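Local coordinates for protein putative isomerase YbhH (Escherichia coli, PDB 6OTV) that probably works as an isomerase of the PrpF family, related to diaminopimelate epimerase, on a substrate that is not established, at residues S66-A71 / R120-N125; C93-S98 / V335-R340; E131-T136 / P158-F163. All coordinates share one frame; numbering follows the deposited sequence.

Contact 1. Residues S66-A71 / R120-N125; sequences SSDPRA and RIRNVN
Arg122 sets CG anti to the backbone N (chi1 167°) and CD anti to CA (chi2 -179°), and this chain, extended from CG to NE, lays CD 3.8 Å from Asp68 CB. Asp68 turns its own CG anti to N (chi1 -168°), where the carboxylate meets Arg70. The Arg122 CB rests on Ala71 CB, 3.8 Å away, while the methyl of Ala71 also lies 3.7 Å from Arg120 O. The contact is thus aliphatic over its middle. The charged end of Arg122 passes on to Asp74, whose other carboxylate oxygen bonds Ser66 OG; Asp68 OD2 lies near Arg122 NE but well out of the guanidinium plane, so it can add only charge.

Asp68 is held within its own loop. Its OD1 takes Arg70 N at 2.7 Å through the anti lone pair, an Asx turn, and Arg70 clasps the carboxylate side-on, NE to OD1 and NH2 to OD2, the latter 2.6 Å. Further out, a water accepts from Arg120 NH1 and donates to Arg70 O (2.8 Å), an oxygen that also receives Arg120 NH1 of the second subunit. The turn therefore reaches the dimer interface. A type I beta turn from Asp68 to Ala71, preceded by an ST turn at Ser66, forms the tip of the beta hairpin between strands 59-65 and 73-80, packed against the end of strand 116-123.

Contact 2. Residues C93-S98 / V335-R340; sequences CGNMLS and VIRTTR. With PO4 (phosphate ion), chain I; EDO (1,2-ethanediol), chain E; EDO (1,2-ethanediol), chain N.
The first turn of helix 94-106, the helix enclosed by a beta barrel in this half of the diaminopimelate epimerase-type fold, packs on residues 335-340 of strand 332-344 in the barrel wall through Asn95 and Ser98, which meet Arg337 and Thr339. The two segments cross at -57°, their axes 7.9 Å apart at closest approach.

Arg337 carries most of the strand's share. Its chain bends at chi2 and chi3, and the guanidinium is gripped at two places along its edge: NE donates almost straight to the carbonyl of Ile336 in its own strand, and NH1 donates to Asn95 OD1 at 2.9 Å. The amide and guanidinium planes are turned 63° apart. Since Asn95 OD1 also accepts from Thr13 N, the oxygen end of the amide is fixed toward the wall and ND2 is turned to the phosphate at the start of the helix.

Next to this bond Ser98 packs against the CB and CG of the arginine, with OG only 3.2 Å from Arg337 CB. That hydroxyl is satisfied in the helix, donating to Asn95 O at 2.7 Å from the same face as Ser98 N. Two residues along the strand, Thr339 CG2 packs 3.6 Å from Ser98 O, while Thr339 OG1 is taken by Arg10 O.

Cys93 is the N-cap, its SG accepting from Met96 N. In diaminopimelate epimerase a cysteine at such a helix start belongs to the active site, and the phosphate bound here, probably from the crystallisation liquor, is consistent with an anion pocket; Ile279 N also donates to it. Gly94 N donates to phosphate O3 at 2.8 Å, and Asn95 ND2 to phosphate O2 at 2.7 Å, with an N-H...O angle of 175°.

Contact 3. Residues E131-T136 / P158-F163; sequences EADVQT and PVALTF. With EDO (1,2-ethanediol), chain D.
Ala132 and Leu161 pack on the buried face of an antiparallel strand pair, whereas Asp133 and Thr162 line the other face, where water lies. The pair belongs to the barrel wall, with strands 131-135 and 158-163 running at 166° to each other.

The tight end lies around Glu131 and Thr162, a hydrogen-bonded pair in which Glu131 N meets Thr162 O at 2.8 Å and Thr162 N returns to Glu131 O at the same length, 2.8 Å, each donor in the plane of its acceptor carbonyl. Between them and the next such pair, Ala132 and Leu161 form a non-hydrogen-bonded pair. Leu161 CD2 comes 3.8 Å from Ala132 CB, and this face, shared with Val159, turns inward: Val159 and Leu161 touch Ser98 of helix 94-106.

Toward Pro158 the ladder slackens. Asp133 N still donates to Ala160 O at 2.9 Å, but the return bond from Ala160 N to Asp133 O is long and weak at 3.4 Å. Beyond it a water takes over, accepting from Gln135 N and donating to Pro158 O at 2.8 Å. Gln135 holds CG anti to the carbonyl carbon (chi1 -60°), 3.5 Å from Pro158 O.

On the watered face, another water lies among Glu131 O, Asp133 OD2 and Thr162 OG1, joining the two strands beside their direct bonds. Here too the acidic side chains crowd: Glu131 OE2 stands 2.8 Å from Asp133 OD1, two acceptors with no bond between them as modelled. Arg118 and Arg120 form salt bridges to the Glu131 carboxylate and would offset the repulsion, though so short a separation may also mean that one of the two acids holds a proton.

How the contacts relate
From the N terminus, contact 1 is the first to open, and it closes the loop from the hairpin tip at 66-71 to strand 116-123. Contact 2 opens within that loop, at 93-98, but closes only at 335-340, so the two cross, and Ile121 of one packs on Leu97 of the other. Contact 3 follows contact 1 in series and falls wholly within the span of contact 2, joining 131-136 to 158-163. Neighbouring strands carry the connection round the barrel: 116-123 borders 129-135, 158-163 borders 332-344, and Val159 N and Leu161 N probably bond to Arg337 O and Val335 O. Helix 94-106 occupies the interior.

Contact 1. Residues S66-A71 / R120-N125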
loop_
_atom_site.group_PDB
_atom_site.type_symbol
_atom_site.label_atom_id
_atom_site.label_comp_id
_atom_site.label_asym_id
_atom_site.label_seq_id
_atom_site.Cartn_x
_atom_site.Cartn_y
_atom_site.Cartn_z
ATOM N N SER A 66 -1.226 -12.671 -3.109
ATOM C CA SER A 66 -1.032 -12.089 -1.789
ATOM C C SER A 66 -2.245 -12.308 -0.893
ATOM O O SER A 66 -3.396 -12.169 -1.321
ATOM C CB SER A 66 -0.744 -10.597 -1.899
ATOM O OG SER A 66 -0.598 -10.038 -0.606
ATOM N N SER A 67 -1.973 -12.652 0.366
ATOM C CA SER A 67 -3.002 -12.690 1.395
ATOM C C SER A 67 -3.380 -11.300 1.885
ATOM O O SER A 67 -4.401 -11.155 2.566
ATOM C CB SER A 67 -2.527 -13.530 2.583
ATOM O OG SER A 67 -1.965 -14.756 2.148
ATOM N N ASP A 68 -2.580 -10.286 1.565
ATOM C CA ASP A 68 -2.796 -8.907 1.973
ATOM C C ASP A 68 -3.512 -8.157 0.863
ATOM O O ASP A 68 -3.087 -8.227 -0.299
ATOM C CB ASP A 68 -1.460 -8.234 2.289
ATOM C CG ASP A 68 -1.623 -6.900 2.992
ATOM O OD1 ASP A 68 -2.300 -6.008 2.444
ATOM O OD2 ASP A 68 -1.068 -6.740 4.101
ATOM N N PRO A 69 -4.600 -7.444 1.166
ATOM C CA PRO A 69 -5.323 -6.716 0.111
ATOM C C PRO A 69 -4.523 -5.585 -0.517
ATOM O O PRO A 69 -4.914 -5.095 -1.584
ATOM C CB PRO A 69 -6.563 -6.179 0.840
ATOM C CG PRO A 69 -6.166 -6.141 2.284
ATOM C CD PRO A 69 -5.244 -7.302 2.484
ATOM N N ARG A 70 -3.420 -5.164 0.096
ATOM C CA ARG A 70 -2.612 -4.076 -0.435
ATOM C C ARG A 70 -1.587 -4.533 -1.466
ATOM O O ARG A 70 -0.998 -3.682 -2.145
ATOM C CB ARG A 70 -1.902 -3.349 0.712
ATOM C CG ARG A 70 -2.860 -2.668 1.678
ATOM C CD ARG A 70 -2.178 -2.287 2.980
ATOM N NE ARG A 70 -1.720 -3.463 3.711
ATOM C CZ ARG A 70 -1.167 -3.425 4.918
ATOM N NH1 ARG A 70 -1.001 -2.263 5.537
ATOM N NH2 ARG A 70 -0.780 -4.549 5.507
ATOM N N ALA A 71 -1.367 -5.836 -1.614
ATOM C CA ALA A 71 -0.359 -6.354 -2.526
ATOM C C ALA A 71 -0.999 -7.273 -3.559
ATOM O O ALA A 71 -2.113 -7.769 -3.377
ATOM C CB ALA A 71 0.741 -7.109 -1.769
ATOM N N ARG A 120 2.656 -5.302 -7.296
ATOM C CA ARG A 120 2.782 -4.985 -5.879
ATOM C C ARG A 120 3.178 -6.245 -5.116
ATOM O O ARG A 120 2.411 -7.213 -5.061
ATOM C CB ARG A 120 1.472 -4.414 -5.345
ATOM C CG ARG A 120 1.199 -3.002 -5.818
ATOM C CD ARG A 120 1.825 -1.998 -4.875
ATOM N NE ARG A 120 1.901 -0.668 -5.461
ATOM C CZ ARG A 120 1.796 0.458 -4.764
ATOM N NH1 ARG A 120 1.593 0.410 -3.454
ATOM N NH2 ARG A 120 1.882 1.629 -5.380
ATOM N N ILE A 121 4.368 -6.228 -4.524
ATOM C CA ILE A 121 4.956 -7.401 -3.888
ATOM C C ILE A 121 5.025 -7.164 -2.387
ATOM O O ILE A 121 5.483 -6.106 -1.939
ATOM C CB ILE A 121 6.355 -7.699 -4.454
ATOM C CG1 ILE A 121 6.276 -7.972 -5.958
ATOM C CG2 ILE A 121 6.998 -8.867 -3.713
ATOM C CD1 ILE A 121 7.629 -8.006 -6.638
ATOM N N ARG A 122 4.575 -8.145 -1.614
ATOM C CA ARG A 122 4.753 -8.151 -0.169
ATOM C C ARG A 122 5.763 -9.233 0.184
ATOM O O ARG A 122 5.533 -10.416 -0.093
ATOM C CB ARG A 122 3.428 -8.395 0.552
ATOM C CG ARG A 122 3.584 -8.735 2.028
ATOM C CD ARG A 122 2.234 -8.984 2.678
ATOM N NE ARG A 122 2.344 -9.768 3.904
ATOM C CZ ARG A 122 1.928 -11.024 4.030
ATOM N NH1 ARG A 122 1.361 -11.643 3.008
ATOM N NH2 ARG A 122 2.072 -11.660 5.184
ATOM N N ASN A 123 6.885 -8.829 0.777
ATOM C CA ASN A 123 7.881 -9.787 1.243
ATOM C C ASN A 123 7.426 -10.349 2.583
ATOM O O ASN A 123 7.378 -9.626 3.584
ATOM C CB ASN A 123 9.257 -9.140 1.361
ATOM C CG ASN A 123 10.262 -10.046 2.047
ATOM O OD1 ASN A 123 10.696 -9.776 3.167
ATOM N ND2 ASN A 123 10.616 -11.146 1.387
ATOM N N VAL A 124 7.092 -11.645 2.599
ATOM C CA VAL A 124 6.567 -12.283 3.803
ATOM C C VAL A 124 7.601 -12.285 4.920
ATOM O O VAL A 124 7.246 -12.230 6.104
ATOM C CB VAL A 124 6.083 -13.711 3.470
ATOM C CG1 VAL A 124 5.523 -14.398 4.706
ATOM C CG2 VAL A 124 5.033 -13.671 2.370
ATOM N N ASN A 125 8.890 -12.331 4.571
ATOM C CA ASN A 125 9.933 -12.412 5.591
ATOM C C ASN A 125 9.943 -11.175 6.481
ATOM O O ASN A 125 10.092 -11.283 7.703
ATOM C CB ASN A 125 11.299 -12.601 4.929
ATOM C CG ASN A 125 11.314 -13.743 3.930
ATOM O OD1 ASN A 125 10.800 -13.618 2.816
ATOM N ND2 ASN A 125 11.913 -14.861 4.320
HETATM O O HOH W 1 1.404 -2.331 -1.793
#

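Contact 2. Residues C93-S98 / V335-R340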
loop_
_atom_site.group_PDB
_atom_site.type_symbol
_atom_site.label_atom_id
_atom_site.label_comp_id
_atom_site.label_asym_id
_atom_site.label_seq_id
_atom_site.Cartn_x
_atom_site.Cartn_y
_atom_site.Cartn_z
ATOM N N CYS A 93 15.850 -10.898 0.389
ATOM C CA CYS A 93 16.845 -10.819 -0.676
ATOM C C CYS A 93 16.314 -9.912 -1.778
ATOM O O CYS A 93 15.350 -10.260 -2.471
ATOM C CB CYS A 93 17.171 -12.208 -1.216
ATOM S SG CYS A 93 18.413 -12.203 -2.524
ATOM N N GLY A 94 16.945 -8.748 -1.941
ATOM C CA GLY A 94 16.501 -7.793 -2.939
ATOM C C GLY A 94 16.844 -8.187 -4.356
ATOM O O GLY A 94 16.181 -7.733 -5.294
ATOM N N ASN A 95 17.862 -9.026 -4.536
ATOM C CA ASN A 95 18.216 -9.460 -5.879
ATOM C C ASN A 95 17.247 -10.516 -6.398
ATOM O O ASN A 95 16.789 -10.430 -7.541
ATOM C CB ASN A 95 19.655 -9.968 -5.894
ATOM C CG ASN A 95 20.653 -8.838 -5.863
ATOM O OD1 ASN A 95 20.992 -8.270 -6.901
ATOM N ND2 ASN A 95 21.110 -8.483 -4.667
ATOM N N MET A 96 16.916 -11.514 -5.573
ATOM C CA MET A 96 15.886 -12.469 -5.975
ATOM C C MET A 96 14.546 -11.776 -6.170
ATOM O O MET A 96 13.736 -12.208 -7.000
ATOM C CB MET A 96 15.766 -13.592 -4.943
ATOM C CG MET A 96 16.964 -14.524 -4.909
ATOM S SD MET A 96 17.073 -15.581 -6.369
ATOM C CE MET A 96 15.845 -16.827 -5.983
ATOM N N LEU A 97 14.305 -10.694 -5.428
ATOM C CA LEU A 97 13.102 -9.894 -5.625
ATOM C C LEU A 97 12.966 -9.432 -7.071
ATOM O O LEU A 97 11.845 -9.261 -7.564
ATOM C CB LEU A 97 13.132 -8.697 -4.675
ATOM C CG LEU A 97 11.969 -7.711 -4.651
ATOM C CD1 LEU A 97 10.676 -8.403 -4.255
ATOM C CD2 LEU A 97 12.293 -6.581 -3.691
ATOM N N SER A 98 14.094 -9.252 -7.771
ATOM C CA SER A 98 14.058 -8.774 -9.150
ATOM C C SER A 98 13.282 -9.711 -10.064
ATOM O O SER A 98 12.736 -9.268 -11.080
ATOM C CB SER A 98 15.479 -8.597 -9.689
ATOM O OG SER A 98 16.325 -8.026 -8.710
ATOM N N VAL A 335 15.558 1.042 -6.882
ATOM C CA VAL A 335 16.784 0.475 -7.428
ATOM C C VAL A 335 16.441 -0.208 -8.745
ATOM O O VAL A 335 15.355 -0.776 -8.898
ATOM C CB VAL A 335 17.437 -0.512 -6.433
ATOM C CG1 VAL A 335 18.568 -1.283 -7.089
ATOM C CG2 VAL A 335 17.953 0.234 -5.208
ATOM N N ILE A 336 17.358 -0.127 -9.709
ATOM C CA ILE A 336 17.237 -0.846 -10.971
ATOM C C ILE A 336 18.012 -2.151 -10.859
ATOM O O ILE A 336 19.164 -2.164 -10.409
ATOM C CB ILE A 336 17.749 -0.004 -12.152
ATOM C CG1 ILE A 336 17.005 1.334 -12.235
ATOM C CG2 ILE A 336 17.605 -0.782 -13.460
ATOM C CD1 ILE A 336 15.551 1.209 -12.638
ATOM N N ARG A 337 17.381 -3.249 -11.257
ATOM C CA ARG A 337 18.042 -4.539 -11.376
ATOM C C ARG A 337 17.736 -5.110 -12.753
ATOM O O ARG A 337 17.062 -4.483 -13.575
ATOM C CB ARG A 337 17.588 -5.511 -10.276
ATOM C CG ARG A 337 17.805 -5.029 -8.847
ATOM C CD ARG A 337 19.188 -5.392 -8.334
ATOM N NE ARG A 337 20.225 -4.554 -8.923
ATOM C CZ ARG A 337 21.527 -4.767 -8.775
ATOM N NH1 ARG A 337 21.955 -5.798 -8.057
ATOM N NH2 ARG A 337 22.400 -3.951 -9.349
ATOM N N THR A 338 18.246 -6.309 -13.011
ATOM C CA THR A 338 17.855 -7.082 -14.178
ATOM C C THR A 338 17.572 -8.507 -13.734
ATOM O O THR A 338 18.037 -8.957 -12.682
ATOM C CB THR A 338 18.931 -7.086 -15.276
ATOM O OG1 THR A 338 20.050 -7.873 -14.846
ATOM C CG2 THR A 338 19.396 -5.665 -15.597
ATOM N N THR A 339 16.800 -9.218 -14.549
ATOM C CA THR A 339 16.474 -10.604 -14.258
ATOM C C THR A 339 16.391 -11.366 -15.573
ATOM O O THR A 339 16.296 -10.772 -16.650
ATOM C CB THR A 339 15.161 -10.719 -13.463
ATOM O OG1 THR A 339 14.969 -12.072 -13.035
ATOM C CG2 THR A 339 13.975 -10.291 -14.315
ATOM N N ARG A 340 16.445 -12.692 -15.478
ATOM C CA ARG A 340 16.328 -13.523 -16.668
ATOM C C ARG A 340 15.829 -14.902 -16.267
ATOM O O ARG A 340 16.294 -15.475 -15.279
ATOM C CB ARG A 340 17.666 -13.638 -17.407
ATOM C CG ARG A 340 17.537 -14.142 -18.835
ATOM C CD ARG A 340 18.892 -14.240 -19.515
ATOM N NE ARG A 340 19.657 -15.394 -19.053
ATOM C CZ ARG A 340 19.523 -16.623 -19.544
ATOM N NH1 ARG A 340 18.643 -16.863 -20.510
ATOM N NH2 ARG A 340 20.263 -17.615 -19.064
HETATM P P PO4 I . 20.667 -8.706 -1.279
HETATM O O1 PO4 I . 21.444 -9.432 -0.203
HETATM O O2 PO4 I . 20.298 -9.671 -2.379
HETATM O O3 PO4 I . 19.416 -8.099 -0.679
HETATM O O4 PO4 I . 21.521 -7.611 -1.869
HETATM C C1 EDO E . 22.109 -7.706 -17.458
HETATM O O1 EDO E . 22.094 -7.438 -16.054
HETATM C C2 EDO E . 22.587 -9.136 -17.667
HETATM O O2 EDO E . 22.870 -9.408 -19.043
HETATM C C1 EDO N . 15.500 -14.886 -22.749
HETATM O O1 EDO N . 16.791 -14.875 -22.131
HETATM C C2 EDO N . 14.545 -15.728 -21.908
HETATM O O2 EDO N . 14.724 -15.419 -20.520
#

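Contact 3. Residues E131-T136 / P158-F163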
loop_
_atom_site.group_PDB
_atom_site.type_symbol
_atom_site.label_atom_id
_atom_site.label_comp_id
_atom_site.label_asym_id
_atom_site.label_seq_id
_atom_site.Cartn_x
_atom_site.Cartn_y
_atom_site.Cartn_z
ATOM N N GLU A 131 7.193 -2.363 -4.986
ATOM C CA GLU A 131 6.609 -2.349 -6.319
ATOM C C GLU A 131 7.686 -2.689 -7.340
ATOM O O GLU A 131 8.779 -2.114 -7.313
ATOM C CB GLU A 131 5.979 -0.996 -6.655
ATOM C CG GLU A 131 5.531 -0.908 -8.111
ATOM C CD GLU A 131 4.676 0.310 -8.414
ATOM O OE1 GLU A 131 4.062 0.871 -7.480
ATOM O OE2 GLU A 131 4.614 0.701 -9.599
ATOM N N ALA A 132 7.378 -3.629 -8.227
ATOM C CA ALA A 132 8.244 -3.983 -9.341
ATOM C C ALA A 132 7.586 -3.537 -10.639
ATOM O O ALA A 132 6.405 -3.814 -10.870
ATOM C CB ALA A 132 8.519 -5.488 -9.375
ATOM N N ASP A 133 8.349 -2.843 -11.475
ATOM C CA ASP A 133 7.881 -2.389 -12.778
ATOM C C ASP A 133 8.572 -3.231 -13.841
ATOM O O ASP A 133 9.780 -3.095 -14.066
ATOM C CB ASP A 133 8.153 -0.898 -12.961
ATOM C CG ASP A 133 7.414 -0.053 -11.939
ATOM O OD1 ASP A 133 6.266 -0.409 -11.593
ATOM O OD2 ASP A 133 7.982 0.956 -11.470
ATOM N N VAL A 134 7.804 -4.105 -14.483
ATOM C CA VAL A 134 8.327 -5.105 -15.403
ATOM C C VAL A 134 8.088 -4.636 -16.831
ATOM O O VAL A 134 6.982 -4.200 -17.173
ATOM C CB VAL A 134 7.669 -6.472 -15.160
ATOM C CG1 VAL A 134 8.191 -7.501 -16.151
ATOM C CG2 VAL A 134 7.899 -6.923 -13.719
ATOM N N GLN A 135 9.121 -4.725 -17.662
ATOM C CA GLN A 135 8.982 -4.462 -19.090
ATOM C C GLN A 135 8.077 -5.524 -19.703
ATOM O O GLN A 135 8.438 -6.706 -19.757
ATOM C CB GLN A 135 10.351 -4.457 -19.761
ATOM C CG GLN A 135 11.311 -3.417 -19.210
ATOM C CD GLN A 135 10.821 -2.002 -19.436
ATOM O OE1 GLN A 135 10.179 -1.710 -20.444
ATOM N NE2 GLN A 135 11.114 -1.116 -18.492
ATOM N N THR A 136 6.896 -5.115 -20.155
ATOM C CA THR A 136 5.936 -6.020 -20.788
ATOM C C THR A 136 5.397 -5.386 -22.066
ATOM O O THR A 136 4.235 -4.967 -22.125
ATOM C CB THR A 136 4.796 -6.368 -19.829
ATOM O OG1 THR A 136 4.258 -5.166 -19.262
ATOM C CG2 THR A 136 5.292 -7.280 -18.710
ATOM N N PRO A 158 15.762 -3.753 -17.823
ATOM C CA PRO A 158 15.736 -3.254 -16.444
ATOM C C PRO A 158 14.415 -3.580 -15.763
ATOM O O PRO A 158 13.349 -3.549 -16.382
ATOM C CB PRO A 158 15.918 -1.742 -16.613
ATOM C CG PRO A 158 15.315 -1.459 -17.952
ATOM C CD PRO A 158 15.644 -2.662 -18.808
ATOM N N VAL A 159 14.499 -3.899 -14.474
ATOM C CA VAL A 159 13.333 -4.003 -13.607
ATOM C C VAL A 159 13.518 -3.012 -12.468
ATOM O O VAL A 159 14.568 -2.997 -11.814
ATOM C CB VAL A 159 13.119 -5.435 -13.076
ATOM C CG1 VAL A 159 14.403 -6.007 -12.501
ATOM C CG2 VAL A 159 12.008 -5.455 -12.033
ATOM N N ALA A 160 12.514 -2.166 -12.255
ATOM C CA ALA A 160 12.566 -1.147 -11.217
ATOM C C ALA A 160 11.919 -1.679 -9.946
ATOM O O ALA A 160 10.798 -2.195 -9.981
ATOM C CB ALA A 160 11.865 0.132 -11.681
ATOM N N LEU A 161 12.636 -1.563 -8.829
ATOM C CA LEU A 161 12.168 -2.027 -7.527
ATOM C C LEU A 161 12.060 -0.820 -6.608
ATOM O O LEU A 161 13.080 -0.222 -6.245
ATOM C CB LEU A 161 13.115 -3.074 -6.943
ATOM C CG LEU A 161 13.361 -4.328 -7.782
ATOM C CD1 LEU A 161 14.322 -5.258 -7.066
ATOM C CD2 LEU A 161 12.046 -5.039 -8.098
ATOM N N THR A 162 10.835 -0.465 -6.231
ATOM C CA THR A 162 10.564 0.687 -5.379
ATOM C C THR A 162 10.061 0.207 -4.024
ATOM O O THR A 162 9.027 -0.466 -3.942
ATOM C CB THR A 162 9.540 1.616 -6.027
ATOM O OG1 THR A 162 10.006 2.009 -7.323
ATOM C CG2 THR A 162 9.334 2.858 -5.172
ATOM N N PHE A 163 10.781 0.570 -2.966
ATOM C CA PHE A 163 10.431 0.172 -1.609
ATOM C C PHE A 163 9.422 1.155 -1.027
ATOM O O PHE A 163 9.635 2.372 -1.065
ATOM C CB PHE A 163 11.689 0.084 -0.742
ATOM C CG PHE A 163 12.558 -1.104 -1.070
ATOM C CD1 PHE A 163 13.211 -1.187 -2.294
ATOM C CD2 PHE A 163 12.713 -2.141 -0.164
ATOM C CE1 PHE A 163 14.000 -2.282 -2.607
ATOM C CE2 PHE A 163 13.506 -3.240 -0.470
ATOM C CZ PHE A 163 14.148 -3.310 -1.694
HETATM C C1 EDO D . 9.425 4.581 3.418
HETATM O O1 EDO D . 8.197 4.979 4.033
HETATM C C2 EDO D . 9.167 4.260 1.950
HETATM O O2 EDO D . 10.208 3.427 1.429
HETATM O O HOH W 2 9.255 0.267 -9.119
HETATM O O HOH W 3 11.397 -0.759 -15.812
HETATM O O HOH W 4 11.519 -5.691 -16.362
#